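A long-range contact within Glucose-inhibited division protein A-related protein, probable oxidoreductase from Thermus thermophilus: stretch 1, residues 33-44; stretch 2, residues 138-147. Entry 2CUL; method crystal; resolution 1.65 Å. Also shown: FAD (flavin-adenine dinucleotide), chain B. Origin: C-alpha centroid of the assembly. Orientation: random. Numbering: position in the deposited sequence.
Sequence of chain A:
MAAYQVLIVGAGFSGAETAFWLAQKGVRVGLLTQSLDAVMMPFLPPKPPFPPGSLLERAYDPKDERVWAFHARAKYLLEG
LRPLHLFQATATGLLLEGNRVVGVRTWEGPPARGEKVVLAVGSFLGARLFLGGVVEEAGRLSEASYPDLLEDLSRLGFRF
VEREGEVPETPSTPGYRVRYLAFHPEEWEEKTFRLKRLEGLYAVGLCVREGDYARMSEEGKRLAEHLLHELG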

# COMPACT_ATOMS: atom_id res chain seq x y z
N THR A 33 4.19 2.77 7.08
CA THR A 33 4.97 2.18 6.01
C THR A 33 6.36 1.78 6.53
O THR A 33 6.94 2.46 7.36
CB THR A 33 5.05 3.17 4.81
OG1 THR A 33 5.23 2.44 3.59
CG2 THR A 33 6.18 4.18 4.99
N GLN A 34 6.87 0.65 6.05
CA GLN A 34 8.15 0.14 6.54
C GLN A 34 9.38 0.99 6.28
O GLN A 34 10.33 0.95 7.07
CB GLN A 34 8.40 -1.29 6.05
CG GLN A 34 8.40 -1.49 4.56
CD GLN A 34 8.37 -2.97 4.19
OE1 GLN A 34 7.83 -3.78 4.94
NE2 GLN A 34 8.92 -3.32 3.04
N SER A 35 9.38 1.75 5.20
CA SER A 35 10.53 2.59 4.89
C SER A 35 10.10 3.94 4.35
O SER A 35 9.53 4.02 3.26
CB SER A 35 11.43 1.90 3.86
OG SER A 35 12.55 2.73 3.56
N LEU A 36 10.36 5.00 5.11
CA LEU A 36 9.98 6.33 4.65
C LEU A 36 10.76 6.70 3.40
O LEU A 36 10.29 7.49 2.58
CB LEU A 36 10.22 7.37 5.75
CG LEU A 36 9.26 7.27 6.95
CD1 LEU A 36 9.67 8.30 7.98
CD2 LEU A 36 7.82 7.50 6.51
N ASP A 37 11.94 6.11 3.23
CA ASP A 37 12.78 6.40 2.07
C ASP A 37 12.27 5.72 0.80
O ASP A 37 12.88 5.86 -0.26
CB ASP A 37 14.23 5.97 2.32
CG ASP A 37 14.81 6.58 3.57
OD1 ASP A 37 14.65 7.81 3.76
OD2 ASP A 37 15.45 5.85 4.35
N ALA A 38 11.16 5.00 0.91
CA ALA A 38 10.59 4.31 -0.25
C ALA A 38 9.16 4.75 -0.55
O ALA A 38 8.51 4.19 -1.43
CB ALA A 38 10.63 2.80 -0.03
N VAL A 39 8.68 5.75 0.18
CA VAL A 39 7.33 6.26 -0.04
C VAL A 39 7.10 6.63 -1.51
O VAL A 39 7.85 7.43 -2.07
CB VAL A 39 7.06 7.52 0.83
CG1 VAL A 39 5.75 8.17 0.43
CG2 VAL A 39 7.03 7.13 2.29
N MET A 40 6.08 6.05 -2.12
CA MET A 40 5.76 6.36 -3.52
C MET A 40 6.93 6.18 -4.48
O MET A 40 7.04 6.92 -5.46
CB MET A 40 5.24 7.79 -3.62
CG MET A 40 3.86 7.99 -3.04
SD MET A 40 2.59 7.33 -4.12
CE MET A 40 2.50 8.63 -5.38
N MET A 41 7.79 5.20 -4.22
CA MET A 41 8.93 4.94 -5.09
C MET A 41 8.46 4.21 -6.35
O MET A 41 7.80 3.18 -6.27
CB MET A 41 9.96 4.07 -4.37
CG MET A 41 11.24 3.83 -5.16
SD MET A 41 12.18 5.36 -5.42
CE MET A 41 12.87 5.58 -3.76
N PRO A 42 8.81 4.73 -7.53
CA PRO A 42 8.39 4.07 -8.77
C PRO A 42 9.38 2.98 -9.17
O PRO A 42 10.45 2.82 -8.57
CB PRO A 42 8.42 5.19 -9.82
CG PRO A 42 8.55 6.48 -9.01
CD PRO A 42 9.35 6.07 -7.82
N PHE A 43 9.00 2.22 -10.19
CA PHE A 43 9.88 1.22 -10.78
C PHE A 43 10.39 2.08 -11.94
O PHE A 43 11.44 2.72 -11.81
CB PHE A 43 9.07 0.02 -11.27
CG PHE A 43 8.71 -0.95 -10.19
CD1 PHE A 43 9.61 -1.93 -9.78
CD2 PHE A 43 7.46 -0.91 -9.58
CE1 PHE A 43 9.27 -2.86 -8.79
CE2 PHE A 43 7.10 -1.83 -8.59
CZ PHE A 43 8.01 -2.81 -8.20
N LEU A 44 9.65 2.13 -13.04
CA LEU A 44 10.05 2.99 -14.15
C LEU A 44 9.42 4.36 -13.91
O LEU A 44 8.41 4.48 -13.21
CB LEU A 44 9.53 2.44 -15.49
CG LEU A 44 10.21 1.19 -16.05
CD1 LEU A 44 9.54 0.84 -17.37
CD2 LEU A 44 11.69 1.44 -16.25
N ALA A 138 12.68 -9.19 -1.84
CA ALA A 138 12.38 -7.77 -1.97
C ALA A 138 11.21 -7.53 -2.93
O ALA A 138 11.09 -8.21 -3.95
CB ALA A 138 13.61 -7.03 -2.48
N GLY A 139 10.36 -6.56 -2.59
CA GLY A 139 9.22 -6.26 -3.44
C GLY A 139 9.55 -5.32 -4.58
O GLY A 139 8.76 -5.17 -5.51
N ARG A 140 10.72 -4.69 -4.50
CA ARG A 140 11.19 -3.76 -5.52
C ARG A 140 12.69 -3.62 -5.29
O ARG A 140 13.17 -3.90 -4.19
CB ARG A 140 10.47 -2.41 -5.37
CG ARG A 140 10.90 -1.32 -6.35
CD ARG A 140 9.81 -0.23 -6.46
NE ARG A 140 9.36 0.17 -5.13
CZ ARG A 140 8.09 0.19 -4.74
NH1 ARG A 140 7.12 -0.16 -5.58
NH2 ARG A 140 7.79 0.49 -3.48
N LEU A 141 13.44 -3.22 -6.31
CA LEU A 141 14.88 -3.09 -6.18
C LEU A 141 15.31 -2.36 -4.90
O LEU A 141 14.85 -1.26 -4.62
CB LEU A 141 15.47 -2.39 -7.41
CG LEU A 141 16.99 -2.36 -7.49
CD1 LEU A 141 17.54 -3.77 -7.40
CD2 LEU A 141 17.43 -1.70 -8.79
N SER A 142 16.19 -3.00 -4.14
CA SER A 142 16.73 -2.44 -2.90
C SER A 142 15.72 -2.21 -1.78
O SER A 142 16.02 -1.55 -0.79
CB SER A 142 17.44 -1.12 -3.20
OG SER A 142 18.52 -1.32 -4.09
N GLU A 143 14.52 -2.77 -1.93
CA GLU A 143 13.48 -2.63 -0.92
C GLU A 143 13.09 -4.00 -0.37
O GLU A 143 12.28 -4.71 -0.96
CB GLU A 143 12.25 -1.93 -1.51
CG GLU A 143 12.52 -0.49 -1.90
CD GLU A 143 11.32 0.19 -2.53
OE1 GLU A 143 10.21 0.05 -1.97
OE2 GLU A 143 11.48 0.85 -3.57
N ALA A 144 13.68 -4.35 0.77
CA ALA A 144 13.43 -5.63 1.40
C ALA A 144 11.98 -5.87 1.81
O ALA A 144 11.21 -4.92 2.03
CB ALA A 144 14.33 -5.79 2.62
N SER A 145 11.62 -7.14 1.89
CA SER A 145 10.28 -7.57 2.28
C SER A 145 10.39 -8.45 3.52
O SER A 145 11.10 -9.45 3.52
CB SER A 145 9.64 -8.37 1.14
OG SER A 145 8.51 -9.10 1.60
N TYR A 146 9.70 -8.04 4.58
CA TYR A 146 9.67 -8.80 5.84
C TYR A 146 8.61 -9.88 5.65
O TYR A 146 7.50 -9.60 5.20
CB TYR A 146 9.29 -7.88 7.01
CG TYR A 146 10.43 -7.06 7.56
CD1 TYR A 146 11.13 -6.15 6.75
CD2 TYR A 146 10.80 -7.15 8.90
CE1 TYR A 146 12.16 -5.36 7.27
CE2 TYR A 146 11.83 -6.37 9.43
CZ TYR A 146 12.50 -5.48 8.61
OH TYR A 146 13.51 -4.70 9.13
N PRO A 147 8.93 -11.14 6.02
CA PRO A 147 8.02 -12.28 5.89
C PRO A 147 6.86 -12.40 6.86
O PRO A 147 5.90 -13.13 6.61
CB PRO A 147 8.97 -13.46 6.01
CG PRO A 147 9.92 -12.99 7.06
CD PRO A 147 10.22 -11.56 6.60
PA FAD B . 3.69 -0.10 -3.79
O1A FAD B . 4.76 -1.09 -4.02
O2A FAD B . 3.71 1.18 -4.54
O5B FAD B . 3.63 0.26 -2.24
C5B FAD B . 3.60 -0.78 -1.26
C4B FAD B . 4.11 -0.14 0.03
O4B FAD B . 3.78 -1.03 1.09
C3B FAD B . 5.64 0.06 0.09
O3B FAD B . 5.99 1.36 0.49
C2B FAD B . 6.08 -1.01 1.05
O2B FAD B . 7.32 -0.78 1.69
C1B FAD B . 4.88 -1.08 1.99
N9A FAD B . 4.78 -2.31 2.77
C8A FAD B . 4.67 -3.59 2.28
N7A FAD B . 4.59 -4.50 3.25
C5A FAD B . 4.64 -3.76 4.41
C6A FAD B . 4.59 -4.14 5.78
N6A FAD B . 4.48 -5.39 6.19
N1A FAD B . 4.66 -3.13 6.72
C2A FAD B . 4.78 -1.81 6.32
N3A FAD B . 4.83 -1.39 5.03
C4A FAD B . 4.76 -2.40 4.12
N1 FAD B . 3.47 -0.06 -13.02
C2 FAD B . 3.76 1.00 -13.86
O2 FAD B . 2.92 1.81 -14.14
N3 FAD B . 5.06 1.11 -14.37
C4 FAD B . 6.08 0.23 -14.10
O4 FAD B . 7.22 0.39 -14.59
C4X FAD B . 5.79 -0.86 -13.25
N5 FAD B . 6.77 -1.79 -12.93
C5X FAD B . 6.48 -2.86 -12.10
C6 FAD B . 7.48 -3.78 -11.80
C7 FAD B . 7.26 -4.88 -10.95
C7M FAD B . 8.39 -5.84 -10.67
C8 FAD B . 5.94 -5.05 -10.38
C8M FAD B . 5.62 -6.19 -9.46
C9 FAD B . 4.91 -4.12 -10.68
C9A FAD B . 5.15 -3.01 -11.54
N10 FAD B . 4.14 -2.04 -11.87
C10 FAD B . 4.46 -0.97 -12.72
C1' FAD B . 2.72 -2.15 -11.33
C2' FAD B . 2.27 -1.18 -10.21
O2' FAD B . 2.02 0.08 -10.77
C3' FAD B . 3.31 -1.04 -9.08
O3' FAD B . 3.59 -2.31 -8.48
C4' FAD B . 2.84 -0.11 -7.95
O4' FAD B . 3.92 0.22 -7.08
C5' FAD B . 1.71 -0.81 -7.16
O5' FAD B . 1.23 0.06 -6.13
P FAD B . 0.93 -0.44 -4.65
O1P FAD B . 0.42 0.75 -3.96
O2P FAD B . 0.02 -1.64 -4.67
O3P FAD B . 2.31 -0.90 -4.07
O HOH W 1 7.68 -6.25 3.94

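R140 is the hub of this contact, and its conformation can be read from its partners. Its CA-to-CB bond points toward the other stretch, and with chi1 and chi2 both t the chain is extended as far as CD. R140 CD thereby sits over one face of the F43 ring, 3.5 Å from the ring centroid and 10° off the normal, a CH-pi contact; chi3 of 47° (p) then turns NE and the guanidinium from there. The R140 CZ atom lies farther off, 4.9 Å from the same centroid and 29° off the normal, so the cation-pi component is off-centre. The opposite face of F43 meets the flavin, with F43 CD2 3.3 Å from FAD C5X; chi1 of -81° thus holds the ring between arginine and cofactor.

The guanidinium is fixed from within its own stretch. A type II turn from R140 to E143 brings the two side chains together, and E143, with chi2 t, grips it in bidentate fashion: R140 NE to E143 OE2 is 2.7 Å at 168°, R140 NH2 to E143 OE1 2.9 Å at 145°. R140 NH1 remains free to donate to FAD O1A at 3.0 Å. M41 O lies over the guanidinium face, 3.4 Å from R140 CZ; its 3.5 Å approach to R140 NH1 has too poor an angle for a hydrogen bond.

Farther along, water 1 links the stretches, donating to Q34 OE1 (2.7 Å) and accepting from Y146 N (2.8 Å).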